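PDB 6EJQ: terminase, small subunit from Thermus phage G20c, which probably recognises the viral packaging site on DNA and regulates the ATPase of the large terminase subunit, assembling as a nine-membered ring. Local coordinates for residues R72-Q77 / Q127-A132; L13-L18 / S23-T28. One frame throughout, in Å; residues are numbered along the deposited sequence.

Interaction 1: residues R72-Q77 / Q127-A132; sequences RARIFQ and QERITA
Gln-77 and Arg-129 converge on a single oxygen, OD1 of Asp-126, which takes a hydrogen bond from Gln-77 NE2 and a salt bridge from Arg-129 NH2. The two side chains also meet directly. Arg-129 NH1 donates to Gln-77 OE1 across 3.3 Å, a weak bond though fairly straight (160°), and the oxygen sits at the edge of the guanidinium, in its plane. The amide is steeply inclined to the guanidinium; OE1 faces the arginine and NE2 serves Asp-126 OD1 and Ile-122 O. Gln-77 gets there by stretching out fully, with CG anti to the backbone N.

These bonds link two long helices, 59-95 and 112-139, which form a helical hairpin in the C-terminal domain of each subunit of the nonameric ring. Across this hairpin Arg-74 adds a second layer. Its guanidinium lies flat on that of Arg-129, centres 3.9 Å apart and planes 20° from parallel, in an offset stack. Arg-74 NH2 stands over the centre of the Arg-129 group, at 3.6 Å from Arg-129 CZ, while Arg-74 NH1 rests against Arg-129 CD at 3.4 Å. The long aliphatic run of Arg-74 is extended. The two side chains cross at about a right angle, and the bend of Arg-129 at its third torsion (chi3 63°) lays its guanidinium against that of Arg-74.

The closeness of two cationic groups is probably offset by Glu-65 of a neighbouring subunit, which forms a salt bridge through OE2 to Arg-74 NH1 and another through OE1 to Arg-129 NE. Glu-65 of that other subunit and Asp-126 of the same chain hold different nitrogens of Arg-129, NE and NH2, which probably fixes the rotation of its guanidinium.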
loop_
_atom_site.group_PDB
_atom_site.type_symbol
_atom_site.label_atom_id
_atom_site.label_comp_id
_atom_site.label_asym_id
_atom_site.label_seq_id
_atom_site.Cartn_x
_atom_site.Cartn_y
_atom_site.Cartn_z
ATOM N N ARG B 72 -27.471 -6.555 -6.797
ATOM C CA ARG B 72 -26.452 -7.594 -6.807
ATOM C C ARG B 72 -25.587 -7.450 -5.554
ATOM O O ARG B 72 -25.282 -8.430 -4.894
ATOM C CB ARG B 72 -25.579 -7.531 -8.076
ATOM C CG ARG B 72 -24.860 -8.841 -8.374
ATOM C CD ARG B 72 -23.562 -8.660 -9.150
ATOM N NE ARG B 72 -23.697 -7.918 -10.409
ATOM C CZ ARG B 72 -24.206 -8.399 -11.548
ATOM N NH1 ARG B 72 -24.706 -9.627 -11.630
ATOM N NH2 ARG B 72 -24.246 -7.623 -12.617
ATOM N N ALA B 73 -25.211 -6.221 -5.230
ATOM C CA ALA B 73 -24.443 -5.952 -4.026
ATOM C C ALA B 73 -25.205 -6.364 -2.749
ATOM O O ALA B 73 -24.597 -6.930 -1.837
ATOM C CB ALA B 73 -24.039 -4.487 -3.977
ATOM N N ARG B 74 -26.519 -6.116 -2.695
ATOM C CA ARG B 74 -27.364 -6.590 -1.577
ATOM C C ARG B 74 -27.291 -8.093 -1.372
ATOM O O ARG B 74 -27.281 -8.572 -0.232
ATOM C CB ARG B 74 -28.838 -6.208 -1.773
ATOM C CG ARG B 74 -29.154 -4.744 -1.525
ATOM C CD ARG B 74 -30.650 -4.491 -1.571
ATOM N NE ARG B 74 -30.972 -3.060 -1.517
ATOM C CZ ARG B 74 -31.027 -2.321 -0.402
ATOM N NH1 ARG B 74 -31.332 -1.026 -0.475
ATOM N NH2 ARG B 74 -30.773 -2.855 0.791
ATOM N N ILE B 75 -27.260 -8.833 -2.482
ATOM C CA ILE B 75 -27.153 -10.284 -2.440
ATOM C C ILE B 75 -25.818 -10.729 -1.852
ATOM O O ILE B 75 -25.784 -11.631 -1.014
ATOM C CB ILE B 75 -27.328 -10.913 -3.841
ATOM C CG1 ILE B 75 -28.754 -10.700 -4.335
ATOM C CG2 ILE B 75 -27.010 -12.408 -3.818
ATOM C CD1 ILE B 75 -28.894 -10.822 -5.832
ATOM N N PHE B 76 -24.721 -10.138 -2.321
ATOM C CA PHE B 76 -23.400 -10.478 -1.778
ATOM C C PHE B 76 -23.339 -10.093 -0.301
ATOM O O PHE B 76 -22.846 -10.861 0.520
ATOM C CB PHE B 76 -22.255 -9.784 -2.535
ATOM C CG PHE B 76 -22.101 -10.205 -3.982
ATOM C CD1 PHE B 76 -22.297 -11.512 -4.394
ATOM C CD2 PHE B 76 -21.687 -9.276 -4.928
ATOM C CE1 PHE B 76 -22.130 -11.872 -5.730
ATOM C CE2 PHE B 76 -21.505 -9.630 -6.260
ATOM C CZ PHE B 76 -21.725 -10.936 -6.663
ATOM N N GLN B 77 -23.865 -8.920 0.032
ATOM C CA GLN B 77 -23.884 -8.449 1.420
ATOM C C GLN B 77 -24.559 -9.466 2.332
ATOM O O GLN B 77 -24.073 -9.736 3.428
ATOM C CB GLN B 77 -24.593 -7.100 1.541
ATOM C CG GLN B 77 -24.287 -6.349 2.824
ATOM C CD GLN B 77 -24.984 -5.008 2.895
ATOM O OE1 GLN B 77 -26.129 -4.869 2.467
ATOM N NE2 GLN B 77 -24.305 -4.016 3.457
ATOM N N GLN B 127 -22.171 1.954 2.373
ATOM C CA GLN B 127 -21.735 3.297 1.990
ATOM C C GLN B 127 -21.650 3.472 0.480
ATOM O O GLN B 127 -22.029 4.514 -0.047
ATOM C CB GLN B 127 -20.415 3.667 2.669
ATOM C CG GLN B 127 -20.531 3.875 4.181
ATOM C CD GLN B 127 -21.733 4.740 4.605
ATOM O OE1 GLN B 127 -22.521 4.346 5.484
ATOM N NE2 GLN B 127 -21.885 5.915 3.971
ATOM N N GLU B 128 -21.174 2.443 -0.209
ATOM C CA GLU B 128 -21.203 2.406 -1.664
ATOM C C GLU B 128 -22.627 2.509 -2.223
ATOM O O GLU B 128 -22.845 3.200 -3.220
ATOM C CB GLU B 128 -20.486 1.158 -2.176
ATOM C CG GLU B 128 -18.972 1.277 -2.029
ATOM C CD GLU B 128 -18.204 -0.033 -2.177
ATOM O OE1 GLU B 128 -18.807 -1.128 -2.299
ATOM O OE2 GLU B 128 -16.959 0.045 -2.142
ATOM N N ARG B 129 -23.587 1.860 -1.567
ATOM C CA ARG B 129 -25.015 2.005 -1.915
ATOM C C ARG B 129 -25.475 3.450 -1.768
ATOM O O ARG B 129 -26.060 4.008 -2.686
ATOM C CB ARG B 129 -25.904 1.095 -1.061
ATOM C CG ARG B 129 -27.381 1.149 -1.425
ATOM C CD ARG B 129 -28.100 -0.147 -1.095
ATOM N NE ARG B 129 -28.057 -0.390 0.329
ATOM C CZ ARG B 129 -27.469 -1.406 0.962
ATOM N NH1 ARG B 129 -26.842 -2.397 0.331
ATOM N NH2 ARG B 129 -27.534 -1.421 2.285
ATOM N N ILE B 130 -25.181 4.053 -0.622
ATOM C CA ILE B 130 -25.576 5.428 -0.342
ATOM C C ILE B 130 -24.972 6.384 -1.375
ATOM O O ILE B 130 -25.675 7.236 -1.921
ATOM C CB ILE B 130 -25.213 5.812 1.101
ATOM C CG1 ILE B 130 -26.129 5.051 2.061
ATOM C CG2 ILE B 130 -25.356 7.307 1.352
ATOM C CD1 ILE B 130 -25.538 4.869 3.438
ATOM N N THR B 131 -23.688 6.200 -1.668
ATOM C CA THR B 131 -22.976 7.009 -2.665
ATOM C C THR B 131 -23.640 6.913 -4.051
ATOM O O THR B 131 -23.947 7.934 -4.675
ATOM C CB THR B 131 -21.497 6.581 -2.752
ATOM O OG1 THR B 131 -20.866 6.802 -1.482
ATOM C CG2 THR B 131 -20.750 7.358 -3.829
ATOM N N ALA B 132 -23.886 5.687 -4.498
ATOM C CA ALA B 132 -24.537 5.448 -5.794
ATOM C C ALA B 132 -25.973 5.981 -5.852
ATOM O O ALA B 132 -26.379 6.562 -6.861
ATOM C CB ALA B 132 -24.507 3.972 -6.134
#

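Interaction 2: residues L13-L18 / S23-T28; sequences LKLYLL and SEIAQT
Ile-25 reaches from helix 22-33 back onto the backbone of helix 4-17, its terminal CD1 lying 3.4 Å from Tyr-16 N and 3.8 Å from Tyr-16 CB. The reach depends on its shape: CG1 is anti to the carbonyl carbon (chi1 -67°) and CD1 continues the extended line. Along the way CG1 of Ile-25 packs on Leu-15 CB at 3.7 Å. Leu-15 is similarly disposed, with CG beside its backbone N, and its CD1 methyl loosely approaches Thr-28 CG2. Tyr-16 behaves otherwise. With CG anti to the backbone N (chi1 176°), its ring swings off toward Leu-46 and Arg-50 of helix 39-53, leaving the base of the side chain to Ile-25.

Helices 4-17 and 22-33 run roughly antiparallel, 139° between the segment directions, and with helix 39-53 they make up a three-helix N-terminal domain, consistent with its place in the helix-turn-helix clan. Phe-20, in the intervening loop, packs on both Leu-15 and Ile-25.

Thr-28 splits its roles: the methyl faces Leu-15, while Thr-28 OG1 donates to Glu-24 O at 2.6 Å. With the hydroxyl satisfied inside its own helix and no hydrogen bond crossing between the segments, the contact relies on apolar shape-fitting rather than on directional bonds.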
loop_
_atom_site.group_PDB
_atom_site.type_symbol
_atom_site.label_atom_id
_atom_site.label_comp_id
_atom_site.label_asym_id
_atom_site.label_seq_id
_atom_site.Cartn_x
_atom_site.Cartn_y
_atom_site.Cartn_z
ATOM N N LEU B 13 -18.682 -12.605 -31.239
ATOM C CA LEU B 13 -18.163 -11.484 -30.454
ATOM C C LEU B 13 -17.456 -11.954 -29.173
ATOM O O LEU B 13 -16.364 -11.483 -28.861
ATOM C CB LEU B 13 -19.306 -10.521 -30.094
ATOM C CG LEU B 13 -18.970 -9.259 -29.298
ATOM C CD1 LEU B 13 -17.944 -8.407 -30.027
ATOM C CD2 LEU B 13 -20.238 -8.467 -29.056
ATOM N N LYS B 14 -18.077 -12.891 -28.459
ATOM C CA LYS B 14 -17.520 -13.443 -27.232
ATOM C C LYS B 14 -16.141 -14.031 -27.478
ATOM O O LYS B 14 -15.188 -13.677 -26.791
ATOM C CB LYS B 14 -18.431 -14.520 -26.650
ATOM C CG LYS B 14 -17.977 -15.048 -25.300
ATOM C CD LYS B 14 -18.880 -16.163 -24.794
ATOM C CE LYS B 14 -18.354 -16.734 -23.488
ATOM N NZ LYS B 14 -19.010 -18.013 -23.094
ATOM N N LEU B 15 -16.035 -14.920 -28.461
ATOM C CA LEU B 15 -14.772 -15.599 -28.732
ATOM C C LEU B 15 -13.699 -14.606 -29.164
ATOM O O LEU B 15 -12.543 -14.735 -28.767
ATOM C CB LEU B 15 -14.946 -16.695 -29.776
ATOM C CG LEU B 15 -15.816 -17.885 -29.367
ATOM C CD1 LEU B 15 -16.041 -18.797 -30.570
ATOM C CD2 LEU B 15 -15.199 -18.661 -28.217
ATOM N N TYR B 16 -14.085 -13.610 -29.956
ATOM C CA TYR B 16 -13.176 -12.534 -30.305
ATOM C C TYR B 16 -12.645 -11.815 -29.045
ATOM O O TYR B 16 -11.447 -11.576 -28.936
ATOM C CB TYR B 16 -13.830 -11.529 -31.255
ATOM C CG TYR B 16 -12.922 -10.360 -31.539
ATOM C CD1 TYR B 16 -11.805 -10.509 -32.366
ATOM C CD2 TYR B 16 -13.146 -9.116 -30.946
ATOM C CE1 TYR B 16 -10.949 -9.444 -32.615
ATOM C CE2 TYR B 16 -12.294 -8.048 -31.179
ATOM C CZ TYR B 16 -11.197 -8.215 -32.009
ATOM O OH TYR B 16 -10.361 -7.144 -32.240
ATOM N N LEU B 17 -13.537 -11.500 -28.106
ATOM C CA LEU B 17 -13.173 -10.775 -26.885
ATOM C C LEU B 17 -12.385 -11.622 -25.885
ATOM O O LEU B 17 -11.722 -11.077 -24.995
ATOM C CB LEU B 17 -14.422 -10.176 -26.220
ATOM C CG LEU B 17 -15.106 -9.039 -26.983
ATOM C CD1 LEU B 17 -16.342 -8.565 -26.240
ATOM C CD2 LEU B 17 -14.166 -7.871 -27.231
ATOM N N LEU B 18 -12.458 -12.942 -26.036
ATOM C CA LEU B 18 -11.607 -13.871 -25.298
ATOM C C LEU B 18 -10.269 -14.175 -25.991
ATOM O O LEU B 18 -9.500 -15.006 -25.502
ATOM C CB LEU B 18 -12.369 -15.168 -25.001
ATOM C CG LEU B 18 -13.591 -15.003 -24.087
ATOM C CD1 LEU B 18 -14.342 -16.321 -23.958
ATOM C CD2 LEU B 18 -13.195 -14.473 -22.709
ATOM N N SER B 23 -10.199 -16.661 -37.764
ATOM C CA SER B 23 -10.142 -17.976 -38.422
ATOM C C SER B 23 -10.507 -19.119 -37.478
ATOM O O SER B 23 -11.200 -20.050 -37.879
ATOM C CB SER B 23 -8.758 -18.234 -39.032
ATOM O OG SER B 23 -7.750 -18.270 -38.031
ATOM N N GLU B 24 -10.034 -19.052 -36.234
ATOM C CA GLU B 24 -10.390 -20.048 -35.213
ATOM C C GLU B 24 -11.868 -19.972 -34.853
ATOM O O GLU B 24 -12.495 -20.995 -34.603
ATOM C CB GLU B 24 -9.571 -19.854 -33.932
ATOM C CG GLU B 24 -8.086 -20.140 -34.061
ATOM C CD GLU B 24 -7.364 -19.962 -32.740
ATOM O OE1 GLU B 24 -7.185 -18.796 -32.312
ATOM O OE2 GLU B 24 -6.989 -20.987 -32.128
ATOM N N ILE B 25 -12.400 -18.753 -34.802
ATOM C CA ILE B 25 -13.810 -18.523 -34.490
ATOM C C ILE B 25 -14.677 -19.153 -35.573
ATOM O O ILE B 25 -15.682 -19.792 -35.272
ATOM C CB ILE B 25 -14.147 -17.014 -34.394
ATOM C CG1 ILE B 25 -13.452 -16.382 -33.178
ATOM C CG2 ILE B 25 -15.658 -16.799 -34.304
ATOM C CD1 ILE B 25 -13.562 -14.872 -33.123
ATOM N N ALA B 26 -14.274 -18.951 -36.825
ATOM C CA ALA B 26 -14.953 -19.534 -37.972
ATOM C C ALA B 26 -14.955 -21.060 -37.926
ATOM O O ALA B 26 -16.006 -21.678 -38.063
ATOM C CB ALA B 26 -14.316 -19.044 -39.256
ATOM N N GLN B 27 -13.785 -21.659 -37.705
ATOM C CA GLN B 27 -13.670 -23.123 -37.589
ATOM C C GLN B 27 -14.495 -23.698 -36.425
ATOM O O GLN B 27 -15.070 -24.782 -36.543
ATOM C CB GLN B 27 -12.199 -23.549 -37.441
ATOM C CG GLN B 27 -11.339 -23.337 -38.681
ATOM C CD GLN B 27 -9.847 -23.518 -38.399
ATOM O OE1 GLN B 27 -9.289 -24.598 -38.603
ATOM N NE2 GLN B 27 -9.200 -22.460 -37.918
ATOM N N THR B 28 -14.555 -22.963 -35.318
ATOM C CA THR B 28 -15.246 -23.406 -34.109
ATOM C C THR B 28 -16.766 -23.376 -34.265
ATOM O O THR B 28 -17.449 -24.342 -33.900
ATOM C CB THR B 28 -14.845 -22.540 -32.890
ATOM O OG1 THR B 28 -13.425 -22.597 -32.718
ATOM C CG2 THR B 28 -15.523 -23.020 -31.603
#

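How the interactions relate
From the N terminus, the chain first closes the short turn between helices 4-17 and 22-33 through interaction 2, then adds helix 39-53 before entering the long helix 59-95. Interaction 1 closes a much larger loop, bringing helix 112-139 back alongside that helix after 49 intervening residues. The two are in series, neither nested nor crossed. The centres of interactions 1 and 2 are about 35 Å apart, on opposite sides of the chain's centre. The nearest atoms of interactions 1 and 2 stay about 15 Å apart. One joins the first two helices of the N-terminal domain, the other the two long helices of the C-terminal hairpin. The ring connects them: Leu-17 O accepts a hydrogen bond from Arg-72 NH1 of a neighbouring subunit.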